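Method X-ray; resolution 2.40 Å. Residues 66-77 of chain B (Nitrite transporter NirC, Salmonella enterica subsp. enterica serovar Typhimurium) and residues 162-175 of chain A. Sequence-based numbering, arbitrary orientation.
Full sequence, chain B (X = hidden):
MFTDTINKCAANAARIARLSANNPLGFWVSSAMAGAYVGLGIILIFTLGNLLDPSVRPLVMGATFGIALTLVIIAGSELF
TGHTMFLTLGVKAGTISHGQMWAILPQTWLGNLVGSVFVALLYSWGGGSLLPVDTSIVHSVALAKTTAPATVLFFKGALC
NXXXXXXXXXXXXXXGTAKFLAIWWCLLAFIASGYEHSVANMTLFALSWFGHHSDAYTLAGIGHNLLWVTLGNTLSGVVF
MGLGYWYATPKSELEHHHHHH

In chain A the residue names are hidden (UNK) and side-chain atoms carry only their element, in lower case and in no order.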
ATOM      1  N   GLY B  66     -13.023  -3.086   2.943  1.00 40.46           N
ATOM      2  CA  GLY B  66     -12.120  -3.389   4.081  1.00 39.24           C
ATOM      3  C   GLY B  66     -12.393  -2.676   5.427  1.00 43.47           C
ATOM      4  O   GLY B  66     -12.202  -3.245   6.508  1.00 45.10           O
ATOM      5  N   ILE B  67     -12.784  -1.408   5.367  1.00 45.41           N
ATOM      6  CA  ILE B  67     -13.050  -0.637   6.575  1.00 42.97           C
ATOM      7  C   ILE B  67     -14.033  -1.386   7.489  1.00 40.00           C
ATOM      8  O   ILE B  67     -13.918  -1.319   8.721  1.00 41.42           O
ATOM      9  CB  ILE B  67     -13.517   0.799   6.223  1.00 40.42           C
ATOM     10  CG1 ILE B  67     -13.900   1.575   7.492  1.00 40.02           C
ATOM     11  CG2 ILE B  67     -14.658   0.717   5.234  1.00 41.62           C
ATOM     12  CD1 ILE B  67     -13.941   3.058   7.330  1.00 37.35           C
ATOM     13  N   ALA B  68     -14.961  -2.138   6.902  1.00 37.52           N
ATOM     14  CA  ALA B  68     -16.067  -2.717   7.698  1.00 36.20           C
ATOM     15  C   ALA B  68     -15.527  -3.611   8.816  1.00 36.54           C
ATOM     16  O   ALA B  68     -15.849  -3.422   9.972  1.00 40.20           O
ATOM     17  CB  ALA B  68     -17.072  -3.519   6.819  1.00 37.61           C
ATOM     18  N   LEU B  69     -14.693  -4.587   8.466  1.00 37.89           N
ATOM     19  CA  LEU B  69     -14.171  -5.507   9.472  1.00 36.61           C
ATOM     20  C   LEU B  69     -12.997  -4.915  10.214  1.00 35.15           C
ATOM     21  O   LEU B  69     -12.749  -5.297  11.374  1.00 37.57           O
ATOM     22  CB  LEU B  69     -13.837  -6.844   8.865  1.00 38.19           C
ATOM     23  CG  LEU B  69     -13.605  -7.957   9.876  1.00 45.55           C
ATOM     24  CD1 LEU B  69     -14.863  -8.346  10.684  1.00 37.36           C
ATOM     25  CD2 LEU B  69     -13.038  -9.128   9.066  1.00 44.24           C
ATOM     26  N   THR B  70     -12.299  -3.980   9.570  1.00 30.39           N
ATOM     27  CA  THR B  70     -11.263  -3.226  10.252  1.00 32.93           C
ATOM     28  C   THR B  70     -11.803  -2.494  11.482  1.00 37.99           C
ATOM     29  O   THR B  70     -11.207  -2.616  12.556  1.00 45.58           O
ATOM     30  CB  THR B  70     -10.592  -2.218   9.331  1.00 29.63           C
ATOM     31  OG1 THR B  70     -10.069  -2.904   8.174  1.00 28.49           O
ATOM     32  CG2 THR B  70      -9.517  -1.483  10.083  1.00 32.15           C
ATOM     33  N   LEU B  71     -12.922  -1.775  11.333  1.00 39.47           N
ATOM     34  CA  LEU B  71     -13.640  -1.174  12.459  1.00 37.58           C
ATOM     35  C   LEU B  71     -14.001  -2.215  13.488  1.00 38.40           C
ATOM     36  O   LEU B  71     -13.667  -2.082  14.630  1.00 38.69           O
ATOM     37  CB  LEU B  71     -14.909  -0.407  11.994  1.00 36.38           C
ATOM     38  CG  LEU B  71     -14.700   0.850  11.103  1.00 37.13           C
ATOM     39  CD1 LEU B  71     -16.028   1.479  10.693  1.00 30.59           C
ATOM     40  CD2 LEU B  71     -13.759   1.882  11.747  1.00 30.30           C
ATOM     41  N   VAL B  72     -14.750  -3.228  13.085  1.00 41.26           N
ATOM     42  CA  VAL B  72     -15.184  -4.277  14.003  1.00 38.57           C
ATOM     43  C   VAL B  72     -14.011  -4.817  14.847  1.00 40.46           C
ATOM     44  O   VAL B  72     -14.135  -4.927  16.065  1.00 38.74           O
ATOM     45  CB  VAL B  72     -15.913  -5.432  13.222  1.00 38.68           C
ATOM     46  CG1 VAL B  72     -16.170  -6.647  14.127  1.00 40.05           C
ATOM     47  CG2 VAL B  72     -17.253  -4.936  12.664  1.00 33.03           C
ATOM     48  N   ILE B  73     -12.832  -5.042  14.233  1.00 39.72           N
ATOM     49  CA  ILE B  73     -11.781  -5.782  14.955  1.00 39.26           C
ATOM     50  C   ILE B  73     -10.870  -4.855  15.761  1.00 37.54           C
ATOM     51  O   ILE B  73     -10.500  -5.139  16.898  1.00 38.95           O
ATOM     52  CB  ILE B  73     -10.936  -6.656  14.003  1.00 37.95           C
ATOM     53  CG1 ILE B  73     -11.784  -7.786  13.360  1.00 40.29           C
ATOM     54  CG2 ILE B  73      -9.720  -7.216  14.716  1.00 32.69           C
ATOM     55  CD1 ILE B  73     -11.010  -8.561  12.301  1.00 35.35           C
ATOM     56  N   ILE B  74     -10.559  -3.714  15.174  1.00 38.43           N
ATOM     57  CA  ILE B  74      -9.534  -2.833  15.680  1.00 34.88           C
ATOM     58  C   ILE B  74     -10.155  -1.801  16.609  1.00 37.25           C
ATOM     59  O   ILE B  74      -9.602  -1.554  17.640  1.00 36.38           O
ATOM     60  CB  ILE B  74      -8.793  -2.164  14.549  1.00 34.79           C
ATOM     61  CG1 ILE B  74      -8.274  -3.270  13.612  1.00 36.15           C
ATOM     62  CG2 ILE B  74      -7.681  -1.215  15.080  1.00 29.18           C
ATOM     63  CD1 ILE B  74      -6.935  -3.915  14.042  1.00 36.47           C
ATOM     64  N   ALA B  75     -11.306  -1.231  16.273  1.00 38.61           N
ATOM     65  CA  ALA B  75     -11.996  -0.371  17.236  1.00 40.44           C
ATOM     66  C   ALA B  75     -12.559  -1.210  18.394  1.00 38.44           C
ATOM     67  O   ALA B  75     -12.539  -0.743  19.526  1.00 38.50           O
ATOM     68  CB  ALA B  75     -13.098   0.480  16.582  1.00 36.22           C
ATOM     69  N   GLY B  76     -13.082  -2.412  18.110  1.00 37.66           N
ATOM     70  CA  GLY B  76     -13.641  -3.288  19.152  1.00 35.77           C
ATOM     71  C   GLY B  76     -15.139  -3.239  19.079  1.00 39.07           C
ATOM     72  O   GLY B  76     -15.710  -2.142  19.023  1.00 42.83           O
ATOM     73  N   SER B  77     -15.777  -4.416  18.974  1.00 43.22           N
ATOM     74  CA  SER B  77     -17.250  -4.594  18.934  1.00 41.83           C
ATOM     75  C   SER B  77     -17.618  -6.104  18.995  1.00 42.69           C
ATOM     76  O   SER B  77     -16.753  -6.939  19.081  1.00 43.21           O
ATOM     77  CB  SER B  77     -17.772  -3.979  17.652  1.00 39.28           C
ATOM     78  OG  SER B  77     -17.201  -4.661  16.555  1.00 38.48           O
TER
ATOM     79  N   UNK A 162     -18.378  10.315  13.673  1.00 36.44           N
ATOM     80  CA  UNK A 162     -18.314   8.910  14.056  1.00 34.88           C
ATOM     81  C   UNK A 162     -17.030   8.332  13.415  1.00 33.87           C
ATOM     82  O   UNK A 162     -16.159   7.797  14.083  1.00 35.30           O
ATOM     83  c   UNK A 162     -20.871   5.136  15.470  1.00 38.25           C
ATOM     84  c   UNK A 162     -22.302   6.206  13.773  1.00 38.74           C
ATOM     85  c   UNK A 162     -19.567   8.177  13.594  1.00 34.10           C
ATOM     86  c   UNK A 162     -19.028   6.420  15.398  1.00 37.37           C
ATOM     87  c   UNK A 162     -21.083   6.177  14.465  1.00 37.23           C
ATOM     88  n   UNK A 162     -19.635   5.336  16.001  1.00 36.06           N
ATOM     89  c   UNK A 162     -21.870   4.208  15.793  1.00 35.44           C
ATOM     90  c   UNK A 162     -23.043   4.293  15.068  1.00 37.82           C
ATOM     91  c   UNK A 162     -23.254   5.257  14.082  1.00 35.46           C
ATOM     92  c   UNK A 162     -19.872   7.010  14.466  1.00 34.95           C
ATOM     93  N   UNK A 163     -16.903   8.473  12.113  1.00 31.53           N
ATOM     94  CA  UNK A 163     -15.738   7.971  11.381  1.00 33.63           C
ATOM     95  C   UNK A 163     -14.456   8.675  11.781  1.00 37.06           C
ATOM     96  O   UNK A 163     -13.431   8.008  11.986  1.00 38.83           O
ATOM     97  c   UNK A 163     -16.944   6.975   9.482  1.00 33.75           C
ATOM     98  c   UNK A 163     -15.940   8.078   9.853  1.00 32.75           C
ATOM     99  c   UNK A 163     -16.267   5.609   9.509  1.00 33.53           C
ATOM    100  c   UNK A 163     -17.709   7.224   8.182  1.00 37.63           C
ATOM    101  N   UNK A 164     -14.486  10.006  11.926  1.00 40.34           N
ATOM    102  CA  UNK A 164     -13.237  10.696  12.290  1.00 40.52           C
ATOM    103  C   UNK A 164     -12.757  10.343  13.687  1.00 36.45           C
ATOM    104  O   UNK A 164     -11.565  10.169  13.895  1.00 38.50           O
ATOM    105  c   UNK A 164     -13.261  12.203  12.042  1.00 41.36           C
ATOM    106  c   UNK A 164     -13.518  12.483  10.551  1.00 38.49           C
ATOM    107  c   UNK A 164     -11.950  12.827  12.526  1.00 35.45           C
ATOM    108  N   UNK A 165     -13.679  10.158  14.603  1.00 34.27           N
ATOM    109  CA  UNK A 165     -13.326   9.669  15.959  1.00 36.56           C
ATOM    110  C   UNK A 165     -12.889   8.189  15.996  1.00 39.86           C
ATOM    111  O   UNK A 165     -11.896   7.875  16.714  1.00 38.43           O
ATOM    112  c   UNK A 165     -14.483   9.908  16.998  1.00 36.82           C
ATOM    113  s   UNK A 165     -14.557  11.620  17.553  1.00 37.18           S
ATOM    114  N   UNK A 166     -13.659   7.303  15.301  1.00 38.63           N
ATOM    115  CA  UNK A 166     -13.285   5.893  15.093  1.00 36.28           C
ATOM    116  C   UNK A 166     -11.833   5.874  14.581  1.00 33.45           C
ATOM    117  O   UNK A 166     -11.025   5.044  14.998  1.00 35.30           O
ATOM    118  c   UNK A 166     -16.573   4.223  13.535  1.00 29.24           C
ATOM    119  c   UNK A 166     -14.234   5.129  14.119  1.00 32.65           C
ATOM    120  c   UNK A 166     -15.578   4.580  14.639  1.00 36.12           C
ATOM    121  c   UNK A 166     -15.411   3.434  15.657  1.00 32.52           C
ATOM    122  N   UNK A 167     -11.482   6.777  13.687  1.00 33.38           N
ATOM    123  CA  UNK A 167     -10.041   6.862  13.244  1.00 30.39           C
ATOM    124  C   UNK A 167      -9.091   7.225  14.401  1.00 33.70           C
ATOM    125  O   UNK A 167      -8.042   6.623  14.537  1.00 39.23           O
ATOM    126  c   UNK A 167      -9.906   7.892  12.138  1.00 26.85           C
ATOM    127  N   UNK A 168      -9.461   8.242  15.205  1.00 32.82           N
ATOM    128  CA  UNK A 168      -8.716   8.658  16.366  1.00 34.45           C
ATOM    129  C   UNK A 168      -8.548   7.496  17.309  1.00 39.37           C
ATOM    130  O   UNK A 168      -7.396   7.156  17.721  1.00 38.28           O
ATOM    131  c   UNK A 168      -9.992  12.382  16.421  1.00 30.07           C
ATOM    132  c   UNK A 168      -8.448  10.300  18.308  1.00 26.61           C
ATOM    133  c   UNK A 168      -9.292   9.940  17.079  1.00 34.48           C
ATOM    134  c   UNK A 168      -9.221  11.141  16.090  1.00 32.88           C
ATOM    135  N   UNK A 169      -9.685   6.883  17.617  1.00 32.61           N
ATOM    136  CA  UNK A 169      -9.728   5.743  18.529  1.00 32.92           C
ATOM    137  C   UNK A 169      -8.862   4.587  18.088  1.00 32.36           C
ATOM    138  O   UNK A 169      -8.056   4.073  18.843  1.00 38.21           O
ATOM    139  c   UNK A 169     -11.687   4.114  20.995  1.00 33.69           C
ATOM    140  c   UNK A 169     -11.700   5.074  22.037  1.00 35.11           C
ATOM    141  c   UNK A 169     -12.185   3.290  23.679  1.00 32.96           C
ATOM    142  n   UNK A 169     -11.905   1.994  20.142  1.00 41.56           N
ATOM    143  c   UNK A 169     -11.960   2.704  21.333  1.00 38.98           C
ATOM    144  c   UNK A 169     -12.207   2.290  22.674  1.00 35.71           C
ATOM    145  c   UNK A 169     -11.610   2.844  19.089  1.00 34.19           C
ATOM    146  c   UNK A 169     -11.986   4.632  23.383  1.00 33.17           C
ATOM    147  c   UNK A 169     -11.212   5.334  18.696  1.00 31.75           C
ATOM    148  c   UNK A 169     -11.477   4.151  19.531  1.00 32.25           C
ATOM    149  N   UNK A 170      -9.037   4.120  16.861  1.00 34.26           N
ATOM    150  CA  UNK A 170      -8.203   3.041  16.303  1.00 34.73           C
ATOM    151  C   UNK A 170      -6.691   3.439  16.222  1.00 33.38           C
ATOM    152  O   UNK A 170      -5.848   2.610  16.485  1.00 33.90           O
ATOM    153  c   UNK A 170      -8.692   2.665  14.903  1.00 33.14           C
ATOM    154  c   UNK A 170     -10.628   2.620  12.218  1.00 30.38           C
ATOM    155  c   UNK A 170     -10.020   1.917  14.871  1.00 36.54           C
ATOM    156  s   UNK A 170     -10.333   1.142  13.241  1.00 35.40           S
ATOM    157  N   UNK A 171      -6.374   4.687  15.877  1.00 30.85           N
ATOM    158  CA  UNK A 171      -4.963   5.148  15.926  1.00 37.25           C
ATOM    159  C   UNK A 171      -4.372   5.009  17.352  1.00 39.00           C
ATOM    160  O   UNK A 171      -3.213   4.593  17.476  1.00 42.97           O
ATOM    161  c   UNK A 171      -4.779   6.567  15.379  1.00 31.43           C
ATOM    162  N   UNK A 172      -5.168   5.281  18.403  1.00 38.13           N
ATOM    163  CA  UNK A 172      -4.704   5.110  19.806  1.00 36.80           C
ATOM    164  C   UNK A 172      -4.445   3.626  20.005  1.00 39.35           C
ATOM    165  O   UNK A 172      -3.528   3.297  20.706  1.00 41.15           O
ATOM    166  c   UNK A 172      -5.828   7.947  21.223  1.00 32.99           C
ATOM    167  c   UNK A 172      -6.559   6.752  20.771  1.00 37.82           C
ATOM    168  c   UNK A 172      -5.752   5.439  20.948  1.00 40.95           C
ATOM    169  c   UNK A 172      -5.123   5.343  22.344  1.00 35.12           C
ATOM    170  N   UNK A 173      -5.261   2.725  19.434  1.00 36.85           N
ATOM    171  CA  UNK A 173      -5.116   1.326  19.803  1.00 35.04           C
ATOM    172  C   UNK A 173      -4.118   0.567  18.928  1.00 36.01           C
ATOM    173  O   UNK A 173      -3.977  -0.631  19.073  1.00 35.61           O
ATOM    174  n   UNK A 173      -9.576  -2.291  20.078  1.00 57.06           N
ATOM    175  n   UNK A 173      -9.516  -2.456  22.314  1.00 54.99           N
ATOM    176  n   UNK A 173      -9.092  -0.433  21.354  1.00 43.75           N
ATOM    177  c   UNK A 173      -7.613   1.355  20.527  1.00 32.59           C
ATOM    178  c   UNK A 173      -8.903   0.540  20.246  1.00 36.11           C
ATOM    179  c   UNK A 173      -6.464   0.613  19.881  1.00 34.85           C
ATOM    180  c   UNK A 173      -9.369  -1.724  21.241  1.00 43.28           C
ATOM    181  N   UNK A 174      -3.350   1.283  18.095  1.00 35.44           N
ATOM    182  CA  UNK A 174      -2.446   0.648  17.154  1.00 35.37           C
ATOM    183  C   UNK A 174      -1.096   1.404  17.107  1.00 39.65           C
ATOM    184  O   UNK A 174      -0.953   2.575  17.583  1.00 45.19           O
ATOM    185  o   UNK A 174      -3.496   1.810  15.186  1.00 33.99           O
ATOM    186  c   UNK A 174      -3.119   0.529  15.693  1.00 35.34           C
ATOM    187  c   UNK A 174      -4.447  -0.274  15.690  1.00 33.64           C
ATOM    188  N   UNK A 175      -0.110   0.779  16.486  1.00 39.98           N
ATOM    189  CA  UNK A 175       1.215   1.356  16.363  1.00 42.24           C
ATOM    190  C   UNK A 175       1.569   1.541  14.871  1.00 42.34           C
ATOM    191  O   UNK A 175       0.924   0.962  13.993  1.00 42.12           O
ATOM    192  c   UNK A 175       1.928   1.579  19.303  1.00 65.70           C
ATOM    193  o   UNK A 175       1.149   1.656  20.326  1.00 68.58           O
ATOM    194  c   UNK A 175       2.060   0.247  18.548  1.00 48.60           C
ATOM    195  c   UNK A 175       2.250   0.441  17.043  1.00 44.99           C
ATOM    196  o   UNK A 175       2.584   2.575  18.865  1.00 68.75           O
TER

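Position 162 carries one carbon followed by fused five- and six-membered rings holding eight carbons and one nitrogen, which identifies Trp A162; its bulk is buried, but it does not reach the chain B stretch. At 163 four carbons fork at the second. The CA-to-CB bond points sideways, but the end comes nearer, and one terminal carbon lies 4.1 Å from CD1 of Ile B67 and 4.3 Å from CD1 of Leu B71. This is Leu A163, and the terminal carbon is its CD2; the purely apolar contact suits a buried place.

Position 164 has one carbon bearing two more, hence Val A164, and 165 has a carbon then a sulfur, hence Cys A165; both are compact side chains in buried places, out of reach of the chain B stretch. Position 166 again shows four carbons forked at the second, and its CB points toward chain B. One terminal carbon is 4.0 Å from CD1 of Leu B71, and the other is 3.9 Å from CB of Ala B75. This is Leu A166, whose fork offers CD1 to the first partner and CD2 to the second. The single side-chain carbon at 167 makes Ala A167, small and buried, pointing away. At 168, four carbons forked at the first, with one arm two carbons long, give Ile A168, apolar and buried, also out of reach.

Position 169 points toward chain B and repeats the fused rings with one nitrogen. That nitrogen lies 2.9 Å from O of Ala B75, and a ring carbon lies 3.8 Å from CB of Ala B75. This is Trp A169: NE1 donates a hydrogen bond to the carbonyl, nearly straight at 167° and close to the ring plane, as an indole N-H requires, while CD1 makes the apolar contact.

Position 170 has an unbranched chain of two carbons, a sulfur and a carbon. It sits as a knob among Thr B70, Leu B71, Ile B74 and Ala B75, its terminal carbon 3.3 Å from CD2 of Leu B71 and its sulfur 3.9 Å from CB of Ile B74. Such a slender, flexible chain, able to thread a hole, is Met A170. The lone carbon at 171, Ala A171, is small and points away, and the four carbons at 172, forked at the first with one longer arm, are Ile A172, which makes no contact with this stretch.

At 173 come three carbons, a nitrogen and a carbon carrying two more nitrogens, one of them 2.5 Å from O of Ile B74. This is Arg A173, whose length brings the charged donor NH1 to hydrogen-bond that carbonyl, while NE is bonded elsewhere in the structure. Position 174, one carbon bearing an oxygen and a carbon, has that second carbon 3.4 Å from CG2 of Ile B74. It is Thr A174, pairing this methyl with a hydroxyl whose OG1 donates to O of Met A170 at 2.8 Å. At 175 three carbons, the third carrying two oxygens, make Glu A175, its charge exposed and beyond reach.

The contact thus joins two helices whose directions differ by 50°. Met A170 fills the hole at its heart, and the leucines extend the apolar packing toward Ile B67. Near the end of the chain B helix, Trp A169 and Arg A173 supply donors to successive backbone carbonyls.

Chain A, residues 162-175: WLVCLAIWMAIRTE
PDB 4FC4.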